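Local coordinates for pectate lyase/Amb allergen (Acidovorax citrulli, PDB 4HWV), which is a secreted, calcium-binding member of polysaccharide lyase family 1 that probably cleaves pectate in the plant cell wall, at residues S230-S235 / V283-N288; V163-S168 / A190-I195; A401-A406 / A447-P452; V341-V346 / L371-K376. All coordinates share one frame; numbering follows the deposited sequence.

In the fold
The four contacts follow one another along the chain, and none nests in or crosses another. Interaction 2 comes first. It closes a loop of 21 residues and joins the strands 167-171 and 192-198 of neighbouring coils of the right-handed parallel beta-helix. Interaction 1 follows, closing 47 residues beside the calcium site. It touches interaction 2, because His233 O and Ser235 O meet Val192 N and Asn194 N. Interaction 4 closes 24 residues further along the helix. Interaction 3 comes last, closes 40 residues and ties the start of helix 405-414 to the loop after helix 438-445. Interactions 3 and 4 also touch, Arg402 N meeting Leu371 O and Ser404 N meeting Gln373 OE1.

Interaction 1. Residues S230-S235 / V283-N288; sequences SVAHAS and VTRHGN
Val231 O accepts one hydrogen bond, from Thr284 N, and two CA-H...O contacts, from Val283 and Gly287. Thr284 N donates to Val231 O at 3.0 Å, from 37° out of the carbonyl plane. Gly287 has no side chain, and its CA can come to 3.5 Å from Val231 O. Thr284 to Gly287 form a type II' turn, which lies against Ala232. His286 N donates to Ala232 O at 2.9 Å, and Ala232 CA makes a CA-H...O contact with Thr284 O. On the side-chain level, Ala232 CB lies 3.5 Å from Thr284 OG1. The hydroxyl reaches it because OG1 sits between the backbone N and the carbonyl carbon (chi1 61°). His233 and Arg285 run side by side, with Arg285 CD near His233 NE2. Just before the corner at Ser235, Asn288 N donates in plane to Ala234 O at 3.0 Å. The parallel register has shifted by one residue between Val231 and Ser235. His286 NE2 bonds to Ala314 O, and Asn288 OD1 to Lys323 N. The contact joins two coils of the beta-helix. The side chain of Thr284 is about 6 Å from the calcium ion, and Asp282, a ligand of the ion, lies two residues before it. The bond to the Thr284 amide is consistent with steadying the chain soon after that ligand.

Interaction 2. Residues V163-S168 / A190-I195; sequences VPDNTS and APVANI
The carboxylate of Asp165 lies across Val192, with OD1 3.4 Å from Val192 CG1 and OD2 near Val192 CA. The two side chains cross obliquely. Asp165 CG is anti to the carbonyl carbon (chi1 -54°), and the second torsion sets how the carboxylate is turned. Ala193 N donates to OD2 at 3.0 Å, from well above the carboxylate plane. A water also donates to OD2 and bridges it to Pro191 O. The backbones then come into parallel register. Asn166 N donates to Ala193 O at 3.1 Å. Thr167 N donates to Asn194 O at 3.2 Å. Thr167 and Ile195 pair as a parallel bridge.

Asn166 and Asn194 meet by their side chains. Asn194 ND2 donates to Asn166 OD1 at 2.9 Å, nearly straight at 168° and onto a lone pair of the acceptor. The amide planes stand 75° apart. Asn166 ND2 goes on to Lys76 O, and Asn194 OD1 takes bonds from Thr34 N and Gly35 N. This single Asn-Asn bond between successive coils is reminiscent of the asparagine ladders of pectate lyases, though shorter, and the two amides are not stacked. Inside the coil, Ile195 CD1 touches Val163 CG1 at 3.8 Å, and both side chains pack on Leu185.

Asp165 N is buried here without a partner in the model. The carboxylate of the same residue has two donors on OD2, which would favour its charged form. Through one N-H and one water it ties the start of strand 192-198 to the 163-168 loop.

Interaction 3. Residues A401-A406 / A447-P452; sequences ARISAA and ALAAAP
Ile403 meets Leu448 and Ala449 with its two branches. CG2, anti to the backbone N, touches Leu448 CB at 3.9 Å. The other branch runs through CG1 to CD1, which reaches Ala449 N at 3.8 Å. Ile403 CD1 also lies 4.1 Å from Ala449 CB. Ile403 and Leu448 slide past each other in opposite directions. The far end of the leucine goes on to the next residues. Ser404 meets it only through its backbone, its CB pointing away from the 447-452 loop. Ser404 is the N-cap of helix 405-414, and its OG takes a weak capping bond from Ala406 N. Ala405, in the first turn, closes the row. Leu448 CD1 lies 3.7 Å from Ala405 N. The same methyl is 4.0 Å from Ala405 CB. Across the two segments the contact is apolar packing at the surface, far from the calcium site. Leu448 remains largely exposed, while Ile403 and Ala449 are more sheltered. Behind them, Leu371 of strand 369-371 packs on both Ile403 and Ala449. Val442 of helix 438-445 also touches Ala449. The contact thus lays the loop that follows helix 438-445 against the turn between strand 399-401, an edge strand of its sheet, and helix 405-414.

Interaction 4. Residues V341-V346 / L371-K376; sequences VRYGMV and LGQSGK
Backbone bonds between Val341-Val346 and Leu371-Lys376 come in two groups. Near Val341, Gly372 N makes a weak bond to Val341 O. Tyr343 N donates at 2.8 Å to the O of Gln373, a residue of the type II turn from Gly372 to Gly375. Beyond the loops the parallel pairing resumes, shifted by one residue. Lys376 N donates to Gly344 O at 2.9 Å. Val346 N donates to Lys376 O at 2.9 Å.

Ring contacts centre on Tyr343. Gln373 O sits 3.6 Å above one face of the ring, offset toward the rim. Ser374 CB approaches CD1 and CE1 of the ring, each at 3.5 Å. Apolar contact is slighter: Met345 CG meets Lys376 CD at 4.1 Å where the two side chains cross.

Polar side chains are held by water and by outside groups. One water bridges Tyr343 OH, Gln373 NE2 and Ser374 OG. The tyrosine hydroxyl also bonds to Asp310 O, Ser374 OG to Cys420 O, and Gln373 OE1 to Ser404 N. Arg342 NE forms a salt bridge with Asp310. Lys376 bends at its last torsion (chi4 63°), which brings NZ to Ser374 O at 2.9 Å. A second water links NZ to Tyr343 O, and Glu419 O is a further partner.

Lys376 is buried, and the partners of its ammonium are carbonyl oxygens and water. Its positive charge is probably stabilised by these dipoles; the bond to Glu419 O also joins this coil to helix 417-420.

Interaction 1. Residues S230-S235 / V283-N288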
# COMPACT_ATOMS: atom_id res chain seq x y z
N SER A 230 -7.59 16.40 -12.45
CA SER A 230 -7.27 16.88 -13.79
C SER A 230 -7.80 18.29 -13.93
O SER A 230 -8.98 18.55 -13.60
CB SER A 230 -7.93 16.00 -14.86
OG SER A 230 -7.52 14.64 -14.75
N VAL A 231 -6.96 19.20 -14.42
CA VAL A 231 -7.35 20.59 -14.59
C VAL A 231 -7.17 20.99 -16.06
O VAL A 231 -6.14 21.54 -16.43
CB VAL A 231 -6.54 21.52 -13.66
CG1 VAL A 231 -7.18 22.91 -13.63
CG2 VAL A 231 -6.46 20.93 -12.25
N ALA A 232 -8.17 20.66 -16.88
CA ALA A 232 -8.10 20.96 -18.31
C ALA A 232 -9.06 22.08 -18.71
O ALA A 232 -8.88 22.70 -19.75
CB ALA A 232 -8.40 19.68 -19.14
N HIS A 233 -10.05 22.35 -17.86
CA HIS A 233 -11.12 23.30 -18.22
C HIS A 233 -11.57 24.10 -17.02
O HIS A 233 -12.75 24.40 -16.88
CB HIS A 233 -12.33 22.58 -18.86
CG HIS A 233 -11.97 21.88 -20.13
ND1 HIS A 233 -11.75 22.55 -21.31
CD2 HIS A 233 -11.76 20.56 -20.40
CE1 HIS A 233 -11.42 21.69 -22.25
NE2 HIS A 233 -11.42 20.47 -21.73
N ALA A 234 -10.61 24.45 -16.17
CA ALA A 234 -10.90 25.29 -15.01
C ALA A 234 -9.88 26.39 -14.88
O ALA A 234 -8.69 26.17 -15.11
CB ALA A 234 -10.92 24.47 -13.72
N SER A 235 -10.35 27.57 -14.49
CA SER A 235 -9.51 28.71 -14.16
C SER A 235 -9.73 29.05 -12.69
O SER A 235 -10.87 28.99 -12.23
CB SER A 235 -9.92 29.92 -15.00
OG SER A 235 -9.18 31.07 -14.64
N VAL A 283 -2.31 19.68 -15.34
CA VAL A 283 -2.94 20.93 -15.78
C VAL A 283 -2.65 21.05 -17.25
O VAL A 283 -1.50 21.16 -17.65
CB VAL A 283 -2.38 22.17 -15.01
CG1 VAL A 283 -3.12 23.42 -15.43
CG2 VAL A 283 -2.44 21.95 -13.50
N THR A 284 -3.70 20.98 -18.07
CA THR A 284 -3.52 20.94 -19.53
C THR A 284 -4.57 21.84 -20.18
O THR A 284 -5.44 22.39 -19.51
CB THR A 284 -3.69 19.50 -20.06
OG1 THR A 284 -5.01 19.04 -19.74
CG2 THR A 284 -2.65 18.56 -19.45
N ARG A 285 -4.46 22.00 -21.50
CA ARG A 285 -5.46 22.72 -22.28
C ARG A 285 -5.74 24.11 -21.74
O ARG A 285 -4.86 24.97 -21.78
CB ARG A 285 -6.73 21.87 -22.41
CG ARG A 285 -6.49 20.69 -23.35
CD ARG A 285 -7.67 19.73 -23.45
NE ARG A 285 -7.38 18.69 -24.43
CZ ARG A 285 -7.67 18.81 -25.72
NH1 ARG A 285 -8.31 19.90 -26.12
NH2 ARG A 285 -7.36 17.86 -26.59
N HIS A 286 -6.93 24.34 -21.19
CA HIS A 286 -7.28 25.67 -20.69
C HIS A 286 -7.28 25.78 -19.17
O HIS A 286 -7.84 26.71 -18.61
CB HIS A 286 -8.60 26.17 -21.28
CG HIS A 286 -8.50 26.55 -22.72
ND1 HIS A 286 -9.42 27.35 -23.35
CD2 HIS A 286 -7.57 26.24 -23.66
CE1 HIS A 286 -9.08 27.52 -24.61
NE2 HIS A 286 -7.96 26.86 -24.83
N GLY A 287 -6.65 24.83 -18.48
CA GLY A 287 -6.39 25.00 -17.06
C GLY A 287 -5.55 26.25 -16.86
O GLY A 287 -4.58 26.48 -17.60
N ASN A 288 -5.90 27.07 -15.87
CA ASN A 288 -5.17 28.33 -15.73
C ASN A 288 -5.38 28.91 -14.34
O ASN A 288 -6.39 28.64 -13.69
CB ASN A 288 -5.63 29.33 -16.79
CG ASN A 288 -4.58 30.38 -17.11
OD1 ASN A 288 -3.41 30.23 -16.76
ND2 ASN A 288 -4.99 31.45 -17.78

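Interaction 2. Residues V163-S168 / A190-I195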
# COMPACT_ATOMS: atom_id res chain seq x y z
N VAL A 163 -16.43 18.44 -11.39
CA VAL A 163 -16.53 19.50 -10.37
C VAL A 163 -16.89 20.82 -11.03
O VAL A 163 -16.18 21.29 -11.92
CB VAL A 163 -15.20 19.65 -9.60
CG1 VAL A 163 -15.31 20.74 -8.54
CG2 VAL A 163 -14.81 18.31 -8.95
N PRO A 164 -18.01 21.43 -10.62
CA PRO A 164 -18.49 22.66 -11.26
C PRO A 164 -17.93 23.93 -10.62
O PRO A 164 -17.17 23.88 -9.65
CB PRO A 164 -20.01 22.58 -11.03
CG PRO A 164 -20.09 21.98 -9.64
CD PRO A 164 -18.97 20.93 -9.61
N ASP A 165 -18.33 25.08 -11.15
CA ASP A 165 -17.89 26.39 -10.66
C ASP A 165 -18.18 26.58 -9.19
O ASP A 165 -19.15 26.04 -8.65
CB ASP A 165 -18.62 27.51 -11.40
CG ASP A 165 -18.50 27.40 -12.90
OD1 ASP A 165 -19.10 26.46 -13.48
OD2 ASP A 165 -17.81 28.24 -13.51
N ASN A 166 -17.35 27.41 -8.56
CA ASN A 166 -17.66 27.93 -7.23
C ASN A 166 -17.85 26.81 -6.22
O ASN A 166 -18.81 26.78 -5.46
CB ASN A 166 -18.89 28.85 -7.28
CG ASN A 166 -18.73 29.97 -8.27
OD1 ASN A 166 -17.73 30.68 -8.28
ND2 ASN A 166 -19.73 30.15 -9.13
N THR A 167 -16.88 25.90 -6.20
CA THR A 167 -16.96 24.73 -5.34
C THR A 167 -15.79 24.68 -4.39
O THR A 167 -14.64 24.81 -4.82
CB THR A 167 -16.95 23.45 -6.19
OG1 THR A 167 -18.08 23.47 -7.08
CG2 THR A 167 -17.03 22.19 -5.31
N SER A 168 -16.09 24.45 -3.12
CA SER A 168 -15.07 24.06 -2.15
C SER A 168 -15.27 22.62 -1.71
O SER A 168 -16.39 22.23 -1.34
CB SER A 168 -15.13 24.96 -0.91
OG SER A 168 -14.76 26.28 -1.27
N ALA A 190 -18.44 22.37 -20.75
CA ALA A 190 -18.78 23.29 -19.67
C ALA A 190 -17.57 23.60 -18.81
O ALA A 190 -17.38 23.03 -17.73
CB ALA A 190 -19.93 22.72 -18.81
N PRO A 191 -16.73 24.53 -19.28
CA PRO A 191 -15.58 24.94 -18.47
C PRO A 191 -16.07 25.65 -17.22
O PRO A 191 -17.21 26.13 -17.17
CB PRO A 191 -14.84 25.92 -19.39
CG PRO A 191 -15.25 25.52 -20.75
CD PRO A 191 -16.69 25.13 -20.62
N VAL A 192 -15.21 25.71 -16.22
CA VAL A 192 -15.59 26.20 -14.90
C VAL A 192 -14.53 27.14 -14.35
O VAL A 192 -13.41 27.22 -14.86
CB VAL A 192 -15.76 25.02 -13.89
CG1 VAL A 192 -16.82 24.04 -14.39
CG2 VAL A 192 -14.42 24.32 -13.65
N ALA A 193 -14.87 27.83 -13.28
CA ALA A 193 -13.90 28.65 -12.57
C ALA A 193 -14.16 28.57 -11.08
O ALA A 193 -15.29 28.29 -10.65
CB ALA A 193 -13.99 30.11 -13.02
N ASN A 194 -13.11 28.83 -10.31
CA ASN A 194 -13.23 29.19 -8.89
C ASN A 194 -13.47 27.97 -7.99
O ASN A 194 -14.58 27.75 -7.48
CB ASN A 194 -14.28 30.27 -8.68
CG ASN A 194 -14.19 30.85 -7.30
OD1 ASN A 194 -13.09 30.93 -6.73
ND2 ASN A 194 -15.34 31.28 -6.75
N ILE A 195 -12.42 27.18 -7.78
CA ILE A 195 -12.51 25.92 -7.05
C ILE A 195 -11.42 25.86 -5.98
O ILE A 195 -10.26 26.23 -6.26
CB ILE A 195 -12.39 24.72 -8.01
CG1 ILE A 195 -13.64 24.63 -8.90
CG2 ILE A 195 -12.18 23.41 -7.24
CD1 ILE A 195 -13.47 23.72 -10.12
O HOH W 1 -18.06 28.71 -16.15

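Interaction 3. Residues A401-A406 / A447-P452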
# COMPACT_ATOMS: atom_id res chain seq x y z
N ALA A 401 15.75 19.89 -19.80
CA ALA A 401 14.97 20.60 -20.81
C ALA A 401 14.57 19.66 -21.93
O ALA A 401 15.31 18.74 -22.27
CB ALA A 401 15.77 21.76 -21.37
N ARG A 402 13.39 19.91 -22.50
CA ARG A 402 12.86 19.15 -23.63
C ARG A 402 12.25 20.16 -24.60
O ARG A 402 11.06 20.51 -24.48
CB ARG A 402 11.80 18.15 -23.16
CG ARG A 402 12.34 17.09 -22.23
CD ARG A 402 13.28 16.18 -22.95
NE ARG A 402 13.73 15.07 -22.11
CZ ARG A 402 14.90 15.03 -21.46
NH1 ARG A 402 15.74 16.06 -21.50
NH2 ARG A 402 15.22 13.96 -20.75
N ILE A 403 13.05 20.63 -25.56
CA ILE A 403 12.64 21.73 -26.43
C ILE A 403 12.99 21.40 -27.88
O ILE A 403 14.05 20.81 -28.15
CB ILE A 403 13.38 23.07 -26.09
CG1 ILE A 403 13.21 23.47 -24.62
CG2 ILE A 403 12.92 24.23 -27.02
CD1 ILE A 403 14.26 24.47 -24.18
N SER A 404 12.09 21.81 -28.78
CA SER A 404 12.26 21.68 -30.24
C SER A 404 12.08 23.05 -30.90
O SER A 404 11.05 23.69 -30.72
CB SER A 404 11.17 20.75 -30.80
OG SER A 404 11.03 20.89 -32.21
N ALA A 405 13.06 23.47 -31.71
CA ALA A 405 12.97 24.76 -32.40
C ALA A 405 11.88 24.82 -33.45
O ALA A 405 11.33 25.90 -33.71
CB ALA A 405 14.30 25.11 -33.05
N ALA A 406 11.55 23.70 -34.06
CA ALA A 406 10.52 23.75 -35.11
C ALA A 406 9.18 24.12 -34.49
O ALA A 406 8.42 24.95 -35.04
CB ALA A 406 10.44 22.42 -35.84
N ALA A 447 20.48 23.91 -25.61
CA ALA A 447 20.95 25.23 -26.02
C ALA A 447 19.82 26.11 -26.57
O ALA A 447 20.06 27.24 -26.99
CB ALA A 447 22.04 25.09 -27.07
N LEU A 448 18.58 25.60 -26.58
CA LEU A 448 17.47 26.37 -27.12
C LEU A 448 16.73 27.15 -26.04
O LEU A 448 15.85 27.94 -26.35
CB LEU A 448 16.49 25.46 -27.87
CG LEU A 448 17.15 24.71 -29.03
CD1 LEU A 448 16.09 23.83 -29.65
CD2 LEU A 448 17.78 25.63 -30.07
N ALA A 449 17.07 26.89 -24.77
CA ALA A 449 16.49 27.63 -23.65
C ALA A 449 16.95 29.10 -23.73
O ALA A 449 18.12 29.36 -23.99
CB ALA A 449 16.90 27.00 -22.34
N ALA A 450 16.03 30.04 -23.51
CA ALA A 450 16.31 31.46 -23.72
C ALA A 450 16.21 32.25 -22.43
O ALA A 450 15.76 31.74 -21.42
CB ALA A 450 15.35 32.03 -24.74
N ALA A 451 16.63 33.51 -22.47
CA ALA A 451 16.63 34.35 -21.28
C ALA A 451 15.20 34.60 -20.77
O ALA A 451 14.31 34.95 -21.54
CB ALA A 451 17.33 35.68 -21.56
N PRO A 452 14.98 34.41 -19.46
CA PRO A 452 13.65 34.68 -18.89
C PRO A 452 13.20 36.13 -19.11
O PRO A 452 14.03 37.06 -19.13
CB PRO A 452 13.85 34.41 -17.40
CG PRO A 452 14.97 33.44 -17.35
CD PRO A 452 15.89 33.81 -18.47

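Interaction 4. Residues V341-V346 / L371-K376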
# COMPACT_ATOMS: atom_id res chain seq x y z
N VAL A 341 6.97 21.12 -17.46
CA VAL A 341 6.27 22.34 -17.89
C VAL A 341 6.39 22.67 -19.37
O VAL A 341 7.49 23.00 -19.86
CB VAL A 341 6.75 23.54 -17.07
CG1 VAL A 341 6.00 24.79 -17.52
CG2 VAL A 341 6.56 23.27 -15.57
N ARG A 342 5.27 22.59 -20.07
CA ARG A 342 5.14 23.16 -21.43
C ARG A 342 4.25 24.38 -21.37
O ARG A 342 3.32 24.41 -20.58
CB ARG A 342 4.47 22.19 -22.41
CG ARG A 342 5.21 20.90 -22.68
CD ARG A 342 4.36 20.04 -23.60
NE ARG A 342 5.03 18.85 -24.11
CZ ARG A 342 4.79 17.60 -23.71
NH1 ARG A 342 3.88 17.35 -22.78
NH2 ARG A 342 5.44 16.60 -24.29
N TYR A 343 4.55 25.38 -22.21
CA TYR A 343 3.67 26.52 -22.52
C TYR A 343 3.34 27.48 -21.39
O TYR A 343 3.19 28.66 -21.66
CB TYR A 343 2.40 26.08 -23.29
CG TYR A 343 2.78 25.66 -24.70
CD1 TYR A 343 3.16 26.62 -25.64
CD2 TYR A 343 2.85 24.32 -25.05
CE1 TYR A 343 3.57 26.25 -26.92
CE2 TYR A 343 3.27 23.94 -26.32
CZ TYR A 343 3.64 24.91 -27.24
OH TYR A 343 4.06 24.56 -28.50
N GLY A 344 3.24 27.01 -20.15
CA GLY A 344 2.80 27.86 -19.05
C GLY A 344 3.90 28.64 -18.35
O GLY A 344 5.09 28.31 -18.44
N MET A 345 3.49 29.67 -17.62
CA MET A 345 4.36 30.42 -16.71
C MET A 345 4.21 29.81 -15.33
O MET A 345 3.19 30.00 -14.67
CB MET A 345 3.98 31.90 -16.72
CG MET A 345 4.11 32.49 -18.14
SD MET A 345 3.17 33.99 -18.41
CE MET A 345 4.20 35.04 -17.46
N VAL A 346 5.19 29.02 -14.93
CA VAL A 346 5.08 28.19 -13.73
C VAL A 346 6.15 28.57 -12.71
O VAL A 346 7.35 28.63 -13.02
CB VAL A 346 5.19 26.70 -14.09
CG1 VAL A 346 5.20 25.82 -12.85
CG2 VAL A 346 4.03 26.32 -15.00
N LEU A 371 12.02 21.85 -18.07
CA LEU A 371 11.63 22.92 -18.99
C LEU A 371 11.23 22.27 -20.31
O LEU A 371 12.09 21.89 -21.10
CB LEU A 371 12.78 23.91 -19.22
CG LEU A 371 12.53 24.98 -20.29
CD1 LEU A 371 11.33 25.83 -19.96
CD2 LEU A 371 13.78 25.85 -20.46
N GLY A 372 9.93 22.10 -20.52
CA GLY A 372 9.42 21.62 -21.78
C GLY A 372 9.08 22.74 -22.73
O GLY A 372 9.42 23.91 -22.51
N GLN A 373 8.41 22.36 -23.81
CA GLN A 373 8.23 23.25 -24.95
C GLN A 373 7.54 24.54 -24.58
O GLN A 373 6.38 24.51 -24.15
CB GLN A 373 7.41 22.54 -26.02
CG GLN A 373 7.41 23.29 -27.35
CD GLN A 373 8.78 23.39 -27.96
OE1 GLN A 373 9.57 22.45 -27.88
NE2 GLN A 373 9.07 24.54 -28.57
N SER A 374 8.25 25.66 -24.73
CA SER A 374 7.71 27.01 -24.46
C SER A 374 7.30 27.22 -23.00
O SER A 374 6.59 28.17 -22.68
CB SER A 374 6.56 27.37 -25.40
OG SER A 374 6.99 27.40 -26.75
N GLY A 375 7.77 26.35 -22.11
CA GLY A 375 7.56 26.57 -20.69
C GLY A 375 8.36 27.76 -20.21
O GLY A 375 9.38 28.14 -20.79
N LYS A 376 7.91 28.37 -19.13
CA LYS A 376 8.60 29.51 -18.54
C LYS A 376 8.64 29.28 -17.04
O LYS A 376 7.68 29.57 -16.31
CB LYS A 376 7.91 30.82 -18.94
CG LYS A 376 7.92 31.03 -20.47
CD LYS A 376 7.15 32.24 -20.92
CE LYS A 376 7.01 32.20 -22.44
NZ LYS A 376 6.20 31.01 -22.87
O HOH W 2 3.92 31.17 -21.28
O HOH W 3 6.50 26.09 -29.06